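Local coordinates for acyl-[acyl-carrier-protein]--UDP-N-acetylglucosamine O-acyltransferase (Leptospira interrogans, PDB 3HSQ) that probably transfers an acyl chain from acyl carrier protein to a UDP-N-acetylglucosamine-type acceptor, an early step of lipid A biosynthesis, at residues 103-108 / 121-126; 146-151 / 164-169; 135-140 / 154-159; 178-183 / 190-195; 2-7 / 21-26. All coordinates share one frame; numbering follows the deposited sequence.

Interaction 1. Residues 103-108 / 121-126; sequences PTVIGN and DCILGN
P103 meets the 121-126 coil through its carbonyl oxygen, which lies 4.1 Å from I123 CD1. At T104 the hydroxyl takes over: D121 N donates to T104 OG1 across 2.9 Å, and the same oxygen also pairs with the carbonyl of H95, so the hydroxyl has partners in both H95 and D121. V105 is bonded through both its N and its O. Its N points almost straight at C122 O (2.9 Å, 172° at the hydrogen), and its O receives L124 N at 2.8 Å. With CG1 anti to the backbone N (chi1 -175°), V105 turns CG2 to I123 CD1 at 3.7 Å, two branched chains lying side by side. I106 and L124 occupy the other face, where both touch F112. G107 N reaches both L124 O and G125 O, each bond weak and bent. N108 closes the pairing: its N donates to N126 OD1 at 2.7 Å, while the two side-chain amides lie nearly parallel, 3° apart. Similar bonds extend to either side, N108 OD1 taking D84 N and N144 OD1 taking N126 N. Asparagines side by side at the corner of parallel coils, following short in-register strands, are typical of the left-handed parallel beta-helix built from hexapeptide repeats.

Interaction 2. Residues 146-151 / 164-169; sequences AFISGL and SMVAGL
F147 and M165 stand side by side on one face of a parallel pair of strands, in adjacent coils of the left-handed beta-helix. Each has its CG anti to the backbone N (F147 chi1 -172°), which sends both chains the same way. The M165 sulfur settles obliquely beside the phenyl ring as a Met-aromatic contact, SD lying 3.7 Å from F147 CD2 and 37° off the ring normal when measured from the centroid. The opposite face carries I148 and V166, whose branches run alongside each other in the buried interior of the coil and meet through I148 CD1 and V166 CG2, 4.0 Å apart. Past the corner, L151 and L169 repeat the pattern: L151 CD1 rests 3.9 Å from L169 CD2. There the leucines reach the trimer interface, L151 packing on L151 of both other subunits and L169 on L169 of the third. Between the strands, F147 N donates to S164 O at 2.8 Å, and V166 N returns a nearly straight bond to F147 O at 2.9 Å. Where the strand ends, one residue grips one acceptor twice: V166 O takes S149 N at 3.1 Å and also S149 OG at 2.8 Å, the hydroxyl tilted 20° from the carbonyl plane.

Interaction 3. Residues 135-140 / 154-159; sequences VLAGHV and VHQFCF
F157 N donates to H139 O at 2.9 Å, the one direct backbone hydrogen bond between 135-140 and 154-159, with the donor standing 51° out of the carbonyl plane at a type II turn that runs from H155 to C158. The H139 and F157 side chains lie alongside each other and point the same way. Their rings form an offset stack, centroids 4.4 Å apart and planes at 17°, in which F157 CZ and CE1 hang over one face of the imidazole. The offset slides the H139 methylene onto the phenyl as well, CB sitting 3.8 Å from the F157 centroid in a CH-pi contact. Another ring, that of H120, meets H139 at about a right angle. Q156, extended beyond CG, lays its aliphatic part against G138 O, with CG 3.2 Å from that oxygen; its amide ends beside the imidazole, NE2 3.8 Å from H139 CD2. Deeper in the coil V154 fits between two residues of the facing segment: its CG1 touches V140 CG1 at 3.8 Å, and its CG2 meets L136 CD2 at 4.1 Å. Waters supply much of the remaining pairing. One joins V135 O, A137 N and V154 N; a second links G138 N to Q156 OE1; a third donates to both H139 O and C158 O. At this corner of the beta-helix, therefore, the coils are held by stacked rings, apolar packing and bridging water, with direct peptide-to-peptide bonding reduced to a single bent bond.

Interaction 4. Residues 178-183 / 190-195; sequences PYSTVD and VGLNSV
The returning chain takes both the N and the O of T181: T181 N donates to G191 O at 2.8 Å, and V190 N gives an almost straight bond to T181 O at 2.9 Å. Two residues back, Y179 O receives N193 N at 2.8 Å. L192 CD2 presses on that same oxygen at 3.3 Å. The side chains of T181 and V190 slant across one another and touch CG2 to CG2 at 3.8 Å, while V190 CG1 reaches D183 CB at 3.9 Å. On the other flank of T181, its OG1 lies 3.7 Å from N193 CB. These contacts close an antiparallel beta-hairpin of strands 180-183 and 188-190 at the end of the beta-helix sheet, whose parallel part continues through backbone bonds of S180 and V182 to M165. The next shell fixes the ends. N193 is the N-cap of helix 194-199: with CG anti to the backbone N (chi1 -175°), its OD1 accepts from G196 N and its ND2 donates to Y163 O. L192 is packed against I210 and Y214 of helix 204-218, and Y179 against Y243 of helix 239-250. Both polar ends of one asparagine are thus used, one on a helix start and one on Y163 O, so the passage from beta-helix to helical domain is pinned through side chain and backbone alike.

Interaction 5. Residues 2-7 / 21-26; sequences KIHPTA and VGPYSI
The H4 and P23 side chains cross at about a right angle, with P23 CG over the centre of the imidazole, 4.0 Å from the H4 centroid, in a CH-pi contact. P5 CD lies over the opposite face of H4, and T6 CB is at its edge, in plane. The phenol of Y24 has T6 on one face, where T6 OG1 lies 3.5 Å above the plane toward the rim and T6 CB approaches Y24 CE2 to 3.5 Å. That hydroxyl is gripped twice. It shares a 2.7 Å hydrogen bond with H4 ND1, in which either group could be the donor, and it accepts Y24 N at 3.1 Å. With OG1 between the backbone N and the carbonyl carbon (chi1 65°), the hydroxyl reaches both H4 of its own segment and Y24 N across the contact. The two segments are equivalent corners of the first two coils of the left-handed beta-helix, at its N-terminal end: a type I turn spans H4 to A7 and a type II turn G22 to S25. Ahead of the turns the backbones are joined at I3 and V21, with H4 N donating to V21 O at 2.9 Å and V21 N giving a longer bond to K2 O. V21 also spreads its two methyl groups, CG2 touching I3 CG1 and CG1 lying 4.0 Å from A7 CB. Beyond this chain, the Y24 rings of neighbouring subunits meet edge to face, and Y24 OH donates to T6 O of the second subunit.

Overall arrangement
The five contacts follow the long axis of the beta-helix, from interaction 5 at its N-terminal end to interaction 4 at its C-terminal end, with centres about 43 Å apart on opposite sides of the chain's centre. Interactions 1 and 3 touch: I123 N probably donates to V140 O at 3.1 Å, and D121 CB lies 3.6 Å from H139 ND1. Interactions 2 and 3 interleave along the chain and meet lightly at I148 and L136. Interaction 2 runs directly into interaction 4, centres about 10 Å apart, because M165 bonds to S180 and V182. Interactions 2 and 5, whose centres are about 34 Å apart, both reach the second subunit. In LpxA relatives the active site lies in a cleft between neighbouring subunits.

Interaction 1. Residues 103-108 / 121-126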
# COMPACT_ATOMS: atom_id res chain seq x y z
N PRO A 103 17.17 -16.91 -9.65
CA PRO A 103 15.76 -16.65 -9.91
C PRO A 103 15.07 -16.09 -8.66
O PRO A 103 15.65 -16.12 -7.56
CB PRO A 103 15.20 -18.03 -10.28
CG PRO A 103 16.10 -19.01 -9.56
CD PRO A 103 17.45 -18.35 -9.44
N THR A 104 13.88 -15.53 -8.84
CA THR A 104 12.95 -15.35 -7.74
C THR A 104 12.23 -16.69 -7.60
O THR A 104 11.76 -17.25 -8.60
CB THR A 104 11.95 -14.21 -8.02
OG1 THR A 104 12.65 -12.96 -8.06
CG2 THR A 104 10.87 -14.14 -6.93
N VAL A 105 12.19 -17.21 -6.38
CA VAL A 105 11.69 -18.56 -6.12
C VAL A 105 10.58 -18.56 -5.07
O VAL A 105 10.71 -17.98 -3.99
CB VAL A 105 12.81 -19.54 -5.66
CG1 VAL A 105 12.27 -20.98 -5.52
CG2 VAL A 105 13.99 -19.53 -6.63
N ILE A 106 9.49 -19.25 -5.42
CA ILE A 106 8.34 -19.47 -4.57
C ILE A 106 8.06 -20.97 -4.61
O ILE A 106 7.99 -21.56 -5.69
CB ILE A 106 7.11 -18.67 -5.09
CG1 ILE A 106 7.35 -17.15 -4.97
CG2 ILE A 106 5.84 -19.09 -4.38
CD1 ILE A 106 6.38 -16.28 -5.80
N GLY A 107 7.91 -21.58 -3.44
CA GLY A 107 7.57 -23.00 -3.31
C GLY A 107 6.08 -23.30 -3.43
O GLY A 107 5.44 -22.87 -4.39
N ASN A 108 5.53 -24.02 -2.46
CA ASN A 108 4.17 -24.57 -2.57
C ASN A 108 3.19 -23.96 -1.58
O ASN A 108 3.57 -23.61 -0.47
CB ASN A 108 4.18 -26.10 -2.40
CG ASN A 108 5.21 -26.79 -3.29
OD1 ASN A 108 5.37 -26.45 -4.46
ND2 ASN A 108 5.91 -27.76 -2.73
N ASP A 121 14.73 -11.66 -6.60
CA ASP A 121 15.67 -12.55 -5.89
C ASP A 121 15.22 -12.99 -4.48
O ASP A 121 16.01 -13.53 -3.70
CB ASP A 121 17.07 -11.92 -5.81
CG ASP A 121 17.59 -11.47 -7.16
OD1 ASP A 121 17.94 -12.33 -7.99
OD2 ASP A 121 17.65 -10.24 -7.38
N CYS A 122 13.96 -12.75 -4.13
CA CYS A 122 13.39 -13.37 -2.95
C CYS A 122 13.29 -14.89 -3.14
O CYS A 122 13.08 -15.37 -4.26
CB CYS A 122 11.99 -12.83 -2.67
SG CYS A 122 11.99 -11.18 -1.99
N ILE A 123 13.47 -15.61 -2.04
CA ILE A 123 13.27 -17.06 -1.96
C ILE A 123 12.25 -17.29 -0.86
O ILE A 123 12.46 -16.90 0.27
CB ILE A 123 14.57 -17.83 -1.56
CG1 ILE A 123 15.77 -17.41 -2.41
CG2 ILE A 123 14.34 -19.37 -1.57
CD1 ILE A 123 15.69 -17.82 -3.86
N LEU A 124 11.13 -17.92 -1.22
CA LEU A 124 10.11 -18.30 -0.25
C LEU A 124 9.91 -19.81 -0.34
O LEU A 124 9.92 -20.37 -1.43
CB LEU A 124 8.79 -17.58 -0.56
CG LEU A 124 8.60 -16.11 -0.16
CD1 LEU A 124 9.55 -15.17 -0.88
CD2 LEU A 124 7.19 -15.72 -0.46
N GLY A 125 9.73 -20.45 0.82
CA GLY A 125 9.44 -21.87 0.87
C GLY A 125 7.96 -22.13 0.70
O GLY A 125 7.33 -21.63 -0.23
N ASN A 126 7.38 -22.90 1.62
CA ASN A 126 6.01 -23.36 1.48
C ASN A 126 5.05 -22.75 2.50
O ASN A 126 5.44 -22.42 3.62
CB ASN A 126 5.96 -24.89 1.58
CG ASN A 126 6.92 -25.59 0.62
OD1 ASN A 126 7.01 -25.23 -0.55
ND2 ASN A 126 7.65 -26.57 1.13

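Interaction 2. Residues 146-151 / 164-169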
# COMPACT_ATOMS: atom_id res chain seq x y z
N ALA A 146 5.62 -18.89 7.31
CA ALA A 146 5.87 -17.54 7.82
C ALA A 146 4.68 -16.65 7.47
O ALA A 146 3.93 -16.93 6.54
CB ALA A 146 7.17 -16.99 7.24
N PHE A 147 4.48 -15.59 8.25
CA PHE A 147 3.34 -14.69 8.08
C PHE A 147 3.83 -13.25 8.01
O PHE A 147 4.41 -12.72 8.97
CB PHE A 147 2.35 -14.89 9.25
CG PHE A 147 1.02 -14.16 9.09
CD1 PHE A 147 -0.10 -14.84 8.63
CD2 PHE A 147 0.89 -12.82 9.46
CE1 PHE A 147 -1.34 -14.18 8.51
CE2 PHE A 147 -0.34 -12.16 9.35
CZ PHE A 147 -1.46 -12.85 8.87
N ILE A 148 3.61 -12.61 6.86
CA ILE A 148 4.04 -11.22 6.65
C ILE A 148 2.83 -10.29 6.58
O ILE A 148 2.01 -10.37 5.66
CB ILE A 148 4.95 -11.06 5.40
CG1 ILE A 148 6.13 -12.05 5.42
CG2 ILE A 148 5.43 -9.59 5.25
CD1 ILE A 148 7.16 -11.84 6.51
N SER A 149 2.71 -9.42 7.56
CA SER A 149 1.62 -8.46 7.61
C SER A 149 1.86 -7.29 6.66
O SER A 149 2.99 -7.06 6.22
CB SER A 149 1.41 -7.94 9.04
OG SER A 149 1.18 -9.01 9.94
N GLY A 150 0.78 -6.59 6.31
CA GLY A 150 0.87 -5.33 5.57
C GLY A 150 1.58 -4.30 6.43
O GLY A 150 1.73 -4.49 7.63
N LEU A 151 2.04 -3.21 5.80
CA LEU A 151 2.77 -2.13 6.50
C LEU A 151 4.07 -2.63 7.17
O LEU A 151 4.46 -2.17 8.24
CB LEU A 151 1.86 -1.35 7.48
CG LEU A 151 0.43 -1.03 7.03
CD1 LEU A 151 -0.41 -0.45 8.14
CD2 LEU A 151 0.40 -0.10 5.78
N SER A 164 7.25 -18.07 11.73
CA SER A 164 7.37 -16.76 12.36
C SER A 164 6.36 -15.76 11.80
O SER A 164 5.79 -15.96 10.73
CB SER A 164 8.80 -16.23 12.28
OG SER A 164 9.13 -15.84 10.95
N MET A 165 6.14 -14.69 12.56
CA MET A 165 5.19 -13.66 12.20
C MET A 165 5.79 -12.27 12.34
O MET A 165 6.45 -11.95 13.34
CB MET A 165 3.91 -13.79 13.04
CG MET A 165 2.83 -12.77 12.69
SD MET A 165 1.20 -13.34 13.14
CE MET A 165 1.12 -12.81 14.86
N VAL A 166 5.60 -11.45 11.31
CA VAL A 166 5.92 -10.03 11.41
C VAL A 166 4.62 -9.24 11.40
O VAL A 166 3.89 -9.25 10.42
CB VAL A 166 6.84 -9.55 10.28
CG1 VAL A 166 7.26 -8.10 10.55
CG2 VAL A 166 8.07 -10.45 10.16
N ALA A 167 4.33 -8.59 12.53
CA ALA A 167 3.11 -7.81 12.71
C ALA A 167 3.20 -6.46 11.96
O ALA A 167 4.29 -6.00 11.63
CB ALA A 167 2.84 -7.60 14.21
N GLY A 168 2.04 -5.85 11.71
CA GLY A 168 1.93 -4.61 10.94
C GLY A 168 2.61 -3.42 11.59
O GLY A 168 2.72 -3.36 12.81
N LEU A 169 3.08 -2.48 10.77
CA LEU A 169 3.83 -1.28 11.23
C LEU A 169 5.21 -1.62 11.83
O LEU A 169 5.65 -1.01 12.82
CB LEU A 169 2.96 -0.37 12.14
CG LEU A 169 1.73 0.26 11.46
CD1 LEU A 169 0.74 0.85 12.44
CD2 LEU A 169 2.18 1.32 10.44

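Interaction 3. Residues 135-140 / 154-159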
# COMPACT_ATOMS: atom_id res chain seq x y z
N VAL A 135 4.60 -6.02 1.30
CA VAL A 135 5.74 -5.81 0.41
C VAL A 135 6.95 -6.53 0.97
O VAL A 135 7.32 -6.33 2.14
CB VAL A 135 6.05 -4.28 0.24
CG1 VAL A 135 7.42 -4.04 -0.42
CG2 VAL A 135 4.96 -3.62 -0.57
N LEU A 136 7.55 -7.38 0.16
CA LEU A 136 8.87 -7.93 0.47
C LEU A 136 9.86 -7.34 -0.50
O LEU A 136 9.73 -7.51 -1.72
CB LEU A 136 8.90 -9.46 0.34
CG LEU A 136 8.33 -10.37 1.42
CD1 LEU A 136 8.74 -11.78 1.04
CD2 LEU A 136 8.84 -10.00 2.82
N ALA A 137 10.84 -6.62 0.06
CA ALA A 137 11.97 -6.10 -0.70
C ALA A 137 12.78 -7.23 -1.36
O ALA A 137 12.66 -8.40 -0.97
CB ALA A 137 12.87 -5.28 0.23
N GLY A 138 13.61 -6.87 -2.34
CA GLY A 138 14.51 -7.83 -2.99
C GLY A 138 15.43 -8.55 -2.02
O GLY A 138 15.76 -8.01 -0.96
N HIS A 139 15.83 -9.77 -2.38
CA HIS A 139 16.77 -10.59 -1.59
C HIS A 139 16.29 -10.94 -0.18
O HIS A 139 17.10 -11.05 0.73
CB HIS A 139 18.15 -9.93 -1.48
CG HIS A 139 18.81 -9.67 -2.80
ND1 HIS A 139 19.47 -10.66 -3.50
CD2 HIS A 139 18.93 -8.54 -3.52
CE1 HIS A 139 19.95 -10.14 -4.62
NE2 HIS A 139 19.64 -8.86 -4.66
N VAL A 140 14.99 -11.12 0.01
CA VAL A 140 14.50 -11.53 1.32
C VAL A 140 14.17 -13.02 1.24
O VAL A 140 13.61 -13.48 0.24
CB VAL A 140 13.28 -10.68 1.80
CG1 VAL A 140 12.72 -11.23 3.12
CG2 VAL A 140 13.68 -9.22 1.98
N VAL A 154 10.92 -5.00 5.22
CA VAL A 154 11.99 -5.95 5.55
C VAL A 154 13.24 -5.56 4.79
O VAL A 154 13.19 -5.34 3.58
CB VAL A 154 11.60 -7.42 5.22
CG1 VAL A 154 12.73 -8.37 5.60
CG2 VAL A 154 10.28 -7.82 5.94
N HIS A 155 14.36 -5.46 5.50
CA HIS A 155 15.63 -5.10 4.90
C HIS A 155 16.09 -6.21 3.96
O HIS A 155 15.92 -7.41 4.25
CB HIS A 155 16.68 -4.85 5.99
CG HIS A 155 17.88 -4.07 5.54
ND1 HIS A 155 18.85 -4.61 4.72
CD2 HIS A 155 18.28 -2.81 5.82
CE1 HIS A 155 19.79 -3.70 4.50
NE2 HIS A 155 19.47 -2.60 5.16
N GLN A 156 16.65 -5.82 2.82
CA GLN A 156 17.31 -6.76 1.92
C GLN A 156 18.26 -7.69 2.68
O GLN A 156 18.92 -7.27 3.62
CB GLN A 156 18.07 -6.00 0.83
CG GLN A 156 17.18 -5.29 -0.20
CD GLN A 156 17.81 -5.19 -1.58
OE1 GLN A 156 17.12 -5.03 -2.59
NE2 GLN A 156 19.13 -5.29 -1.64
N PHE A 157 18.30 -8.96 2.26
CA PHE A 157 19.18 -9.99 2.82
C PHE A 157 18.80 -10.54 4.20
O PHE A 157 19.58 -11.28 4.81
CB PHE A 157 20.67 -9.58 2.73
CG PHE A 157 21.12 -9.29 1.32
CD1 PHE A 157 21.39 -10.33 0.43
CD2 PHE A 157 21.24 -7.98 0.87
CE1 PHE A 157 21.79 -10.06 -0.89
CE2 PHE A 157 21.63 -7.70 -0.44
CZ PHE A 157 21.91 -8.74 -1.32
N CYS A 158 17.60 -10.22 4.67
CA CYS A 158 17.08 -10.77 5.91
C CYS A 158 16.47 -12.15 5.65
O CYS A 158 15.95 -12.43 4.57
CB CYS A 158 16.04 -9.83 6.55
SG CYS A 158 16.71 -8.36 7.37
N PHE A 159 16.55 -13.02 6.66
CA PHE A 159 15.87 -14.31 6.62
C PHE A 159 14.75 -14.26 7.62
O PHE A 159 14.90 -13.69 8.72
CB PHE A 159 16.83 -15.46 6.97
CG PHE A 159 17.74 -15.88 5.83
CD1 PHE A 159 18.66 -15.00 5.28
CD2 PHE A 159 17.68 -17.18 5.34
CE1 PHE A 159 19.50 -15.39 4.24
CE2 PHE A 159 18.52 -17.58 4.30
CZ PHE A 159 19.43 -16.69 3.75
O HOH W 1 9.83 -5.11 2.64
O HOH W 2 14.07 -4.12 -3.25
O HOH W 3 17.68 -13.46 2.17

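Interaction 4. Residues 178-183 / 190-195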
# COMPACT_ATOMS: atom_id res chain seq x y z
N PRO A 178 12.89 -18.37 14.01
CA PRO A 178 11.72 -19.23 13.82
C PRO A 178 10.80 -19.28 15.04
O PRO A 178 11.23 -18.98 16.15
CB PRO A 178 12.33 -20.60 13.54
CG PRO A 178 13.74 -20.53 13.98
CD PRO A 178 14.17 -19.12 13.91
N TYR A 179 9.54 -19.62 14.80
CA TYR A 179 8.50 -19.78 15.84
C TYR A 179 8.21 -18.51 16.63
O TYR A 179 7.60 -18.58 17.69
CB TYR A 179 8.83 -20.95 16.79
CG TYR A 179 9.38 -22.17 16.08
CD1 TYR A 179 8.59 -22.90 15.21
CD2 TYR A 179 10.71 -22.56 16.27
CE1 TYR A 179 9.10 -24.01 14.53
CE2 TYR A 179 11.23 -23.68 15.60
CZ TYR A 179 10.41 -24.40 14.74
OH TYR A 179 10.91 -25.49 14.07
N SER A 180 8.64 -17.36 16.11
CA SER A 180 8.62 -16.11 16.87
C SER A 180 7.74 -15.04 16.21
O SER A 180 7.38 -15.14 15.05
CB SER A 180 10.04 -15.57 17.06
OG SER A 180 10.86 -16.49 17.77
N THR A 181 7.40 -14.02 17.00
CA THR A 181 6.62 -12.89 16.52
C THR A 181 7.45 -11.64 16.73
O THR A 181 7.97 -11.39 17.82
CB THR A 181 5.27 -12.76 17.30
OG1 THR A 181 4.43 -13.89 17.01
CG2 THR A 181 4.55 -11.47 16.92
N VAL A 182 7.58 -10.85 15.67
CA VAL A 182 8.35 -9.63 15.68
C VAL A 182 7.41 -8.45 15.45
O VAL A 182 6.48 -8.54 14.64
CB VAL A 182 9.49 -9.67 14.62
CG1 VAL A 182 9.95 -8.29 14.26
CG2 VAL A 182 10.67 -10.51 15.13
N ASP A 183 7.65 -7.36 16.18
CA ASP A 183 6.76 -6.22 16.13
C ASP A 183 7.51 -4.91 16.38
O ASP A 183 8.59 -4.90 16.97
CB ASP A 183 5.64 -6.40 17.15
CG ASP A 183 4.49 -5.43 16.95
OD1 ASP A 183 4.40 -4.82 15.86
OD2 ASP A 183 3.67 -5.30 17.86
N VAL A 190 8.88 -10.13 20.22
CA VAL A 190 7.99 -9.78 21.33
C VAL A 190 7.44 -11.02 22.05
O VAL A 190 6.91 -10.93 23.16
CB VAL A 190 6.86 -8.81 20.88
CG1 VAL A 190 7.46 -7.45 20.46
CG2 VAL A 190 6.00 -9.41 19.76
N GLY A 191 7.62 -12.18 21.42
CA GLY A 191 7.11 -13.43 21.96
C GLY A 191 7.11 -14.50 20.90
O GLY A 191 7.65 -14.31 19.81
N LEU A 192 6.48 -15.61 21.23
CA LEU A 192 6.39 -16.74 20.33
C LEU A 192 5.11 -16.70 19.51
O LEU A 192 4.06 -16.22 19.98
CB LEU A 192 6.46 -18.06 21.12
CG LEU A 192 7.80 -18.47 21.76
CD1 LEU A 192 7.61 -19.66 22.70
CD2 LEU A 192 8.86 -18.78 20.72
N ASN A 193 5.19 -17.22 18.30
CA ASN A 193 4.00 -17.41 17.48
C ASN A 193 3.23 -18.66 17.93
O ASN A 193 3.25 -19.70 17.28
CB ASN A 193 4.38 -17.46 15.99
CG ASN A 193 3.16 -17.53 15.07
OD1 ASN A 193 2.03 -17.26 15.48
ND2 ASN A 193 3.39 -17.91 13.83
N SER A 194 2.54 -18.53 19.06
CA SER A 194 1.79 -19.64 19.68
C SER A 194 0.60 -20.12 18.84
O SER A 194 0.29 -21.31 18.84
CB SER A 194 1.32 -19.26 21.08
OG SER A 194 2.42 -19.03 21.95
N VAL A 195 -0.05 -19.18 18.14
CA VAL A 195 -1.18 -19.49 17.26
C VAL A 195 -0.74 -20.33 16.06
O VAL A 195 -1.30 -21.40 15.80
CB VAL A 195 -1.91 -18.20 16.79
CG1 VAL A 195 -2.98 -18.52 15.76
CG2 VAL A 195 -2.51 -17.47 17.99

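Interaction 5. Residues 2-7 / 21-26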
# COMPACT_ATOMS: atom_id res chain seq x y z
N LYS A 2 -9.97 -24.32 -21.15
CA LYS A 2 -10.47 -23.09 -21.80
C LYS A 2 -9.54 -21.87 -21.71
O LYS A 2 -9.31 -21.31 -20.63
CB LYS A 2 -11.89 -22.72 -21.32
CG LYS A 2 -12.50 -21.43 -21.92
CD LYS A 2 -12.68 -21.47 -23.45
CE LYS A 2 -13.64 -22.56 -23.91
NZ LYS A 2 -14.96 -22.49 -23.21
N ILE A 3 -9.03 -21.46 -22.86
CA ILE A 3 -8.35 -20.20 -23.03
C ILE A 3 -9.31 -19.26 -23.75
O ILE A 3 -9.73 -19.54 -24.88
CB ILE A 3 -7.04 -20.36 -23.83
CG1 ILE A 3 -6.02 -21.20 -23.04
CG2 ILE A 3 -6.46 -19.00 -24.21
CD1 ILE A 3 -4.94 -21.84 -23.88
N HIS A 4 -9.68 -18.17 -23.09
CA HIS A 4 -10.54 -17.15 -23.69
C HIS A 4 -9.93 -16.63 -24.99
O HIS A 4 -8.72 -16.43 -25.06
CB HIS A 4 -10.77 -16.00 -22.71
CG HIS A 4 -11.99 -15.19 -23.01
ND1 HIS A 4 -11.95 -14.03 -23.73
CD2 HIS A 4 -13.29 -15.40 -22.68
CE1 HIS A 4 -13.18 -13.54 -23.84
NE2 HIS A 4 -14.01 -14.35 -23.22
N PRO A 5 -10.77 -16.44 -26.03
CA PRO A 5 -10.33 -15.97 -27.35
C PRO A 5 -9.55 -14.65 -27.33
O PRO A 5 -8.76 -14.39 -28.25
CB PRO A 5 -11.65 -15.79 -28.12
CG PRO A 5 -12.58 -16.74 -27.47
CD PRO A 5 -12.23 -16.70 -26.01
N THR A 6 -9.77 -13.83 -26.30
CA THR A 6 -9.13 -12.52 -26.18
C THR A 6 -7.77 -12.56 -25.48
O THR A 6 -7.05 -11.56 -25.45
CB THR A 6 -10.03 -11.50 -25.46
OG1 THR A 6 -10.24 -11.91 -24.10
CG2 THR A 6 -11.38 -11.36 -26.17
N ALA A 7 -7.42 -13.71 -24.91
CA ALA A 7 -6.10 -13.89 -24.29
C ALA A 7 -5.01 -13.86 -25.35
O ALA A 7 -5.19 -14.34 -26.47
CB ALA A 7 -6.05 -15.20 -23.50
N VAL A 21 -7.01 -19.93 -18.95
CA VAL A 21 -6.56 -18.55 -19.08
C VAL A 21 -7.75 -17.66 -19.43
O VAL A 21 -8.42 -17.87 -20.45
CB VAL A 21 -5.44 -18.40 -20.15
CG1 VAL A 21 -4.90 -16.98 -20.15
CG2 VAL A 21 -4.30 -19.39 -19.91
N GLY A 22 -8.02 -16.67 -18.57
CA GLY A 22 -9.18 -15.79 -18.73
C GLY A 22 -8.98 -14.60 -19.65
O GLY A 22 -7.92 -14.46 -20.27
N PRO A 23 -9.99 -13.71 -19.73
CA PRO A 23 -10.05 -12.63 -20.71
C PRO A 23 -8.99 -11.54 -20.56
O PRO A 23 -8.77 -11.00 -19.46
CB PRO A 23 -11.45 -12.03 -20.49
CG PRO A 23 -12.19 -13.03 -19.67
CD PRO A 23 -11.17 -13.71 -18.85
N TYR A 24 -8.36 -11.20 -21.69
CA TYR A 24 -7.42 -10.08 -21.80
C TYR A 24 -6.12 -10.32 -21.03
O TYR A 24 -5.38 -9.39 -20.71
CB TYR A 24 -8.10 -8.74 -21.44
CG TYR A 24 -9.43 -8.57 -22.15
CD1 TYR A 24 -10.63 -8.58 -21.46
CD2 TYR A 24 -9.47 -8.43 -23.54
CE1 TYR A 24 -11.86 -8.45 -22.13
CE2 TYR A 24 -10.68 -8.31 -24.22
CZ TYR A 24 -11.86 -8.32 -23.51
OH TYR A 24 -13.04 -8.18 -24.22
N SER A 25 -5.83 -11.59 -20.76
CA SER A 25 -4.57 -11.99 -20.14
C SER A 25 -3.44 -12.12 -21.17
O SER A 25 -3.68 -12.49 -22.33
CB SER A 25 -4.75 -13.30 -19.36
OG SER A 25 -5.53 -13.07 -18.21
N ILE A 26 -2.23 -11.81 -20.73
CA ILE A 26 -1.06 -11.82 -21.60
C ILE A 26 -0.05 -12.84 -21.06
O ILE A 26 0.37 -12.76 -19.90
CB ILE A 26 -0.44 -10.40 -21.72
CG1 ILE A 26 -1.48 -9.39 -22.21
CG2 ILE A 26 0.77 -10.40 -22.65
CD1 ILE A 26 -1.16 -7.94 -21.90